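Local coordinates for protein helianthamide (Stichodactyla helianthus, PDB 4X0N) that probably inhibits pancreatic alpha-amylase, as a small sea-anemone peptide with a beta-defensin-like fold held by three disulfides, at residues C6-G11 against H36-K41; G14-S19 against G31-H36. One frame throughout, in Å; residues are numbered along the deposited sequence.

Both contacts lie in one small antiparallel sheet, with centres about 9 Å apart. Along the chain, interaction 2 is nested inside the loop that interaction 1 closes. Interaction 1 ties strand 6-9, at the edge of the sheet, to strand 37-40. Strand 12-17 is the sheet neighbour of both. Interaction 2 joins that inner strand and the residues after it to the loop before strand 37-40, and His36 belongs to both contacts. The disulfides Cys6-Cys38 and Cys16-Cys33, with Cys20-Cys39, give the first-to-fifth, second-to-fourth, third-to-sixth pairing of beta-defensins. In a chain of 44 residues without helix, these links cross-brace the fold.

Interaction 1 (C6-G11 against H36-K41); sequences CYIYHG and HLCCYK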
# COMPACT_ATOMS: atom_id res chain seq x y z
N CYS B 6 -13.79 -0.06 -12.96
CA CYS B 6 -12.49 0.02 -13.61
C CYS B 6 -11.72 1.21 -13.08
O CYS B 6 -12.01 2.36 -13.40
CB CYS B 6 -12.66 0.08 -15.13
SG CYS B 6 -14.04 1.10 -15.71
N TYR B 7 -10.72 0.90 -12.26
CA TYR B 7 -9.91 1.91 -11.60
C TYR B 7 -8.91 2.51 -12.57
O TYR B 7 -8.24 1.79 -13.31
CB TYR B 7 -9.17 1.30 -10.41
CG TYR B 7 -8.21 2.25 -9.74
CD1 TYR B 7 -8.66 3.17 -8.79
CD2 TYR B 7 -6.86 2.25 -10.05
CE1 TYR B 7 -7.78 4.04 -8.18
CE2 TYR B 7 -5.98 3.12 -9.44
CZ TYR B 7 -6.44 4.01 -8.51
OH TYR B 7 -5.56 4.88 -7.90
N ILE B 8 -8.81 3.83 -12.55
CA ILE B 8 -7.91 4.55 -13.44
C ILE B 8 -6.80 5.24 -12.66
O ILE B 8 -5.62 5.02 -12.91
CB ILE B 8 -8.66 5.55 -14.34
CG1 ILE B 8 -9.68 4.81 -15.21
CG2 ILE B 8 -7.69 6.34 -15.20
CD1 ILE B 8 -10.50 5.72 -16.08
N TYR B 9 -7.20 6.08 -11.71
CA TYR B 9 -6.25 6.79 -10.87
C TYR B 9 -6.96 7.27 -9.61
O TYR B 9 -8.17 7.10 -9.48
CB TYR B 9 -5.62 7.96 -11.64
CG TYR B 9 -4.46 8.61 -10.91
CD1 TYR B 9 -3.31 7.89 -10.65
CD2 TYR B 9 -4.54 9.92 -10.47
CE1 TYR B 9 -2.25 8.46 -9.98
CE2 TYR B 9 -3.48 10.50 -9.80
CZ TYR B 9 -2.34 9.77 -9.56
OH TYR B 9 -1.28 10.33 -8.88
N HIS B 10 -6.20 7.85 -8.68
CA HIS B 10 -6.73 8.30 -7.40
C HIS B 10 -7.95 9.21 -7.52
O HIS B 10 -7.85 10.35 -7.98
CB HIS B 10 -5.63 8.98 -6.57
CG HIS B 10 -4.37 8.17 -6.47
ND1 HIS B 10 -4.36 6.88 -5.98
CD2 HIS B 10 -3.09 8.47 -6.77
CE1 HIS B 10 -3.12 6.42 -6.00
NE2 HIS B 10 -2.33 7.37 -6.48
N GLY B 11 -9.11 8.70 -7.11
CA GLY B 11 -10.35 9.44 -7.16
C GLY B 11 -11.08 9.31 -8.49
O GLY B 11 -12.09 9.98 -8.72
N HIS B 36 -14.92 -4.25 -23.20
CA HIS B 36 -15.78 -3.08 -23.06
C HIS B 36 -14.96 -1.82 -22.84
O HIS B 36 -13.74 -1.87 -22.71
CB HIS B 36 -16.73 -3.27 -21.88
CG HIS B 36 -18.01 -3.98 -22.23
ND1 HIS B 36 -18.41 -4.17 -23.52
CD2 HIS B 36 -18.96 -4.54 -21.44
CE1 HIS B 36 -19.57 -4.82 -23.53
NE2 HIS B 36 -19.92 -5.05 -22.28
N LEU B 37 -15.65 -0.68 -22.80
CA LEU B 37 -15.06 0.59 -22.41
C LEU B 37 -15.17 0.80 -20.91
O LEU B 37 -16.09 0.28 -20.27
CB LEU B 37 -15.77 1.74 -23.12
CG LEU B 37 -15.34 2.14 -24.54
CD1 LEU B 37 -15.25 0.95 -25.48
CD2 LEU B 37 -16.32 3.17 -25.09
N CYS B 38 -14.24 1.55 -20.33
CA CYS B 38 -14.42 2.04 -18.97
C CYS B 38 -15.02 3.44 -19.03
O CYS B 38 -14.43 4.36 -19.59
CB CYS B 38 -13.08 2.06 -18.23
SG CYS B 38 -13.18 2.73 -16.55
N CYS B 39 -16.19 3.60 -18.43
CA CYS B 39 -16.94 4.85 -18.52
C CYS B 39 -16.91 5.58 -17.19
O CYS B 39 -17.51 5.14 -16.21
CB CYS B 39 -18.38 4.57 -18.95
SG CYS B 39 -18.56 3.74 -20.55
N TYR B 40 -16.21 6.71 -17.16
CA TYR B 40 -15.96 7.40 -15.91
C TYR B 40 -16.26 8.88 -16.00
O TYR B 40 -16.49 9.42 -17.08
CB TYR B 40 -14.50 7.21 -15.50
CG TYR B 40 -13.50 7.79 -16.49
CD1 TYR B 40 -12.85 8.99 -16.22
CD2 TYR B 40 -13.20 7.15 -17.68
CE1 TYR B 40 -11.94 9.53 -17.11
CE2 TYR B 40 -12.29 7.68 -18.58
CZ TYR B 40 -11.66 8.87 -18.29
OH TYR B 40 -10.76 9.40 -19.18
N LYS B 41 -16.26 9.54 -14.85
CA LYS B 41 -16.23 10.99 -14.77
C LYS B 41 -15.09 11.36 -13.84
O LYS B 41 -14.87 10.70 -12.82
CB LYS B 41 -17.55 11.53 -14.22
CG LYS B 41 -18.79 10.96 -14.88
CD LYS B 41 -20.05 11.53 -14.24
CE LYS B 41 -21.31 10.85 -14.78
NZ LYS B 41 -21.37 9.40 -14.42
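Cys6, joined to Cys38 by a disulfide, has its carbonyl O gripped from strand 12-17. Gly14 N bonds to Cys6 O, and Ser13 OG adds a weak hydrogen bond. The disulfide, with a torsion of 91°, is a covalent link between the two strands across strand 12-17. Cys6 SG, set between the backbone N and the carbonyl carbon (chi1 40°), and Cys38 SG, anti to its backbone N, are thereby brought to bonding distance, 2.0 Å. Beside the disulfide, Ile8 CD1 lies 4.0 Å from Cys38 SG. The same methyl sits over one face of the Tyr40 ring, offset toward the CD2 rim, in a CH-pi contact. It is 3.6 Å from the ring centroid and 17° off the normal. Cys38 O lies in plane at the edge of that ring. An alanine at Tyr40 would probably leave Ile8 CD1 without the ring face it rests on and open a gap above the Ile8 methyl. Beyond Ile8, a classic beta bulge turns both Ile8 and Tyr9 to Val12, and Tyr9 OH and His10 bond to acidic groups of the partner protein. The buried contact spans strand 12-17, while strand 25-27 flanks strand 37-40 on its other side.

Interaction 2 (G14-S19 against G31-H36); sequences GICKAS and GVCEGH
The His36 ring lies with one face against the peptide joining Lys17 and Ala18. Ala18 N is 3.7 Å above the ring plane, over its centre, and Lys17 C is offset toward the rim. Cys16 O approaches obliquely. Next to the peptide, Ala18 CB meets His36 CE1 at 3.7 Å, and Lys17 O is 3.3 Å from His36 CB. His36 CG is anti to the carbonyl carbon (chi1 -87°), which puts it 3.5 Å from Lys17 O. The covalent link is the disulfide of Cys16 SG and Cys33 SG, 2.0 Å long, with a torsion of -79°. Between Cys33 and His36 the chain makes a type I' turn, closed by a weak bond from His36 N to Cys33 O of 3.2 Å. At Gly35 a side chain would run into the carbonyl O of Glu34. Just before, Glu34 N bonds to Gly31 O at the end of the 3-10 turn. The polar end of Lys17 is held elsewhere, in a salt bridge to Glu24. This surface contact thus fastens the 31-36 loop to strand 12-17, with Cys6 of strand 6-9 packed against the disulfide and strand 37-40 following directly.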
# COMPACT_ATOMS: atom_id res chain seq x y z
N GLY B 14 -14.29 4.06 -13.05
CA GLY B 14 -15.42 3.99 -13.96
C GLY B 14 -16.26 2.73 -13.87
O GLY B 14 -16.01 1.85 -13.04
N ILE B 15 -17.24 2.64 -14.77
CA ILE B 15 -18.07 1.45 -14.93
C ILE B 15 -17.87 0.87 -16.33
O ILE B 15 -17.93 1.59 -17.32
CB ILE B 15 -19.56 1.80 -14.74
CG1 ILE B 15 -19.81 2.31 -13.32
CG2 ILE B 15 -20.44 0.59 -15.03
CD1 ILE B 15 -21.25 2.71 -13.06
N CYS B 16 -17.66 -0.44 -16.39
CA CYS B 16 -17.48 -1.13 -17.67
C CYS B 16 -18.78 -1.23 -18.46
O CYS B 16 -19.73 -1.87 -18.03
CB CYS B 16 -16.91 -2.53 -17.44
SG CYS B 16 -15.18 -2.53 -16.94
N LYS B 17 -18.79 -0.58 -19.62
CA LYS B 17 -19.96 -0.54 -20.50
C LYS B 17 -19.52 -0.69 -21.95
O LYS B 17 -18.36 -0.46 -22.29
CB LYS B 17 -20.72 0.78 -20.36
CG LYS B 17 -21.18 1.14 -18.96
CD LYS B 17 -21.82 2.53 -18.97
CE LYS B 17 -22.26 2.96 -17.58
NZ LYS B 17 -22.84 4.33 -17.59
N ALA B 18 -20.46 -1.07 -22.82
CA ALA B 18 -20.21 -1.13 -24.25
C ALA B 18 -20.07 0.27 -24.85
O ALA B 18 -19.24 0.50 -25.73
CB ALA B 18 -21.32 -1.88 -24.94
N SER B 19 -20.88 1.20 -24.36
CA SER B 19 -20.75 2.60 -24.76
C SER B 19 -21.08 3.53 -23.59
O SER B 19 -21.90 3.19 -22.74
CB SER B 19 -21.62 2.92 -25.97
OG SER B 19 -23.00 2.77 -25.67
N GLY B 31 -8.18 -4.34 -19.27
CA GLY B 31 -8.44 -5.76 -19.08
C GLY B 31 -9.70 -6.15 -18.33
O GLY B 31 -10.37 -7.12 -18.70
N VAL B 32 -10.03 -5.41 -17.28
CA VAL B 32 -11.14 -5.80 -16.41
C VAL B 32 -12.51 -5.56 -17.04
O VAL B 32 -13.52 -6.08 -16.56
CB VAL B 32 -11.09 -5.09 -15.04
CG1 VAL B 32 -9.86 -5.52 -14.27
CG2 VAL B 32 -11.13 -3.58 -15.22
N CYS B 33 -12.55 -4.77 -18.11
CA CYS B 33 -13.79 -4.54 -18.84
C CYS B 33 -14.03 -5.65 -19.87
O CYS B 33 -15.14 -5.81 -20.37
CB CYS B 33 -13.78 -3.17 -19.52
SG CYS B 33 -13.94 -1.78 -18.37
N GLU B 34 -12.97 -6.40 -20.18
CA GLU B 34 -13.07 -7.57 -21.05
C GLU B 34 -13.57 -7.24 -22.45
O GLU B 34 -14.44 -7.92 -22.99
CB GLU B 34 -13.94 -8.65 -20.40
CG GLU B 34 -13.32 -9.26 -19.16
CD GLU B 34 -14.31 -10.05 -18.33
OE1 GLU B 34 -15.50 -9.67 -18.31
OE2 GLU B 34 -13.90 -11.06 -17.71
N GLY B 35 -13.01 -6.18 -23.04
CA GLY B 35 -13.42 -5.75 -24.37
C GLY B 35 -14.32 -4.52 -24.35
O GLY B 35 -14.47 -3.84 -25.36
N HIS B 36 -14.92 -4.25 -23.20
CA HIS B 36 -15.78 -3.08 -23.06
C HIS B 36 -14.96 -1.82 -22.84
O HIS B 36 -13.74 -1.87 -22.71
CB HIS B 36 -16.73 -3.27 -21.88
CG HIS B 36 -18.01 -3.98 -22.23
ND1 HIS B 36 -18.41 -4.17 -23.52
CD2 HIS B 36 -18.96 -4.54 -21.44
CE1 HIS B 36 -19.57 -4.82 -23.53
NE2 HIS B 36 -19.92 -5.05 -22.28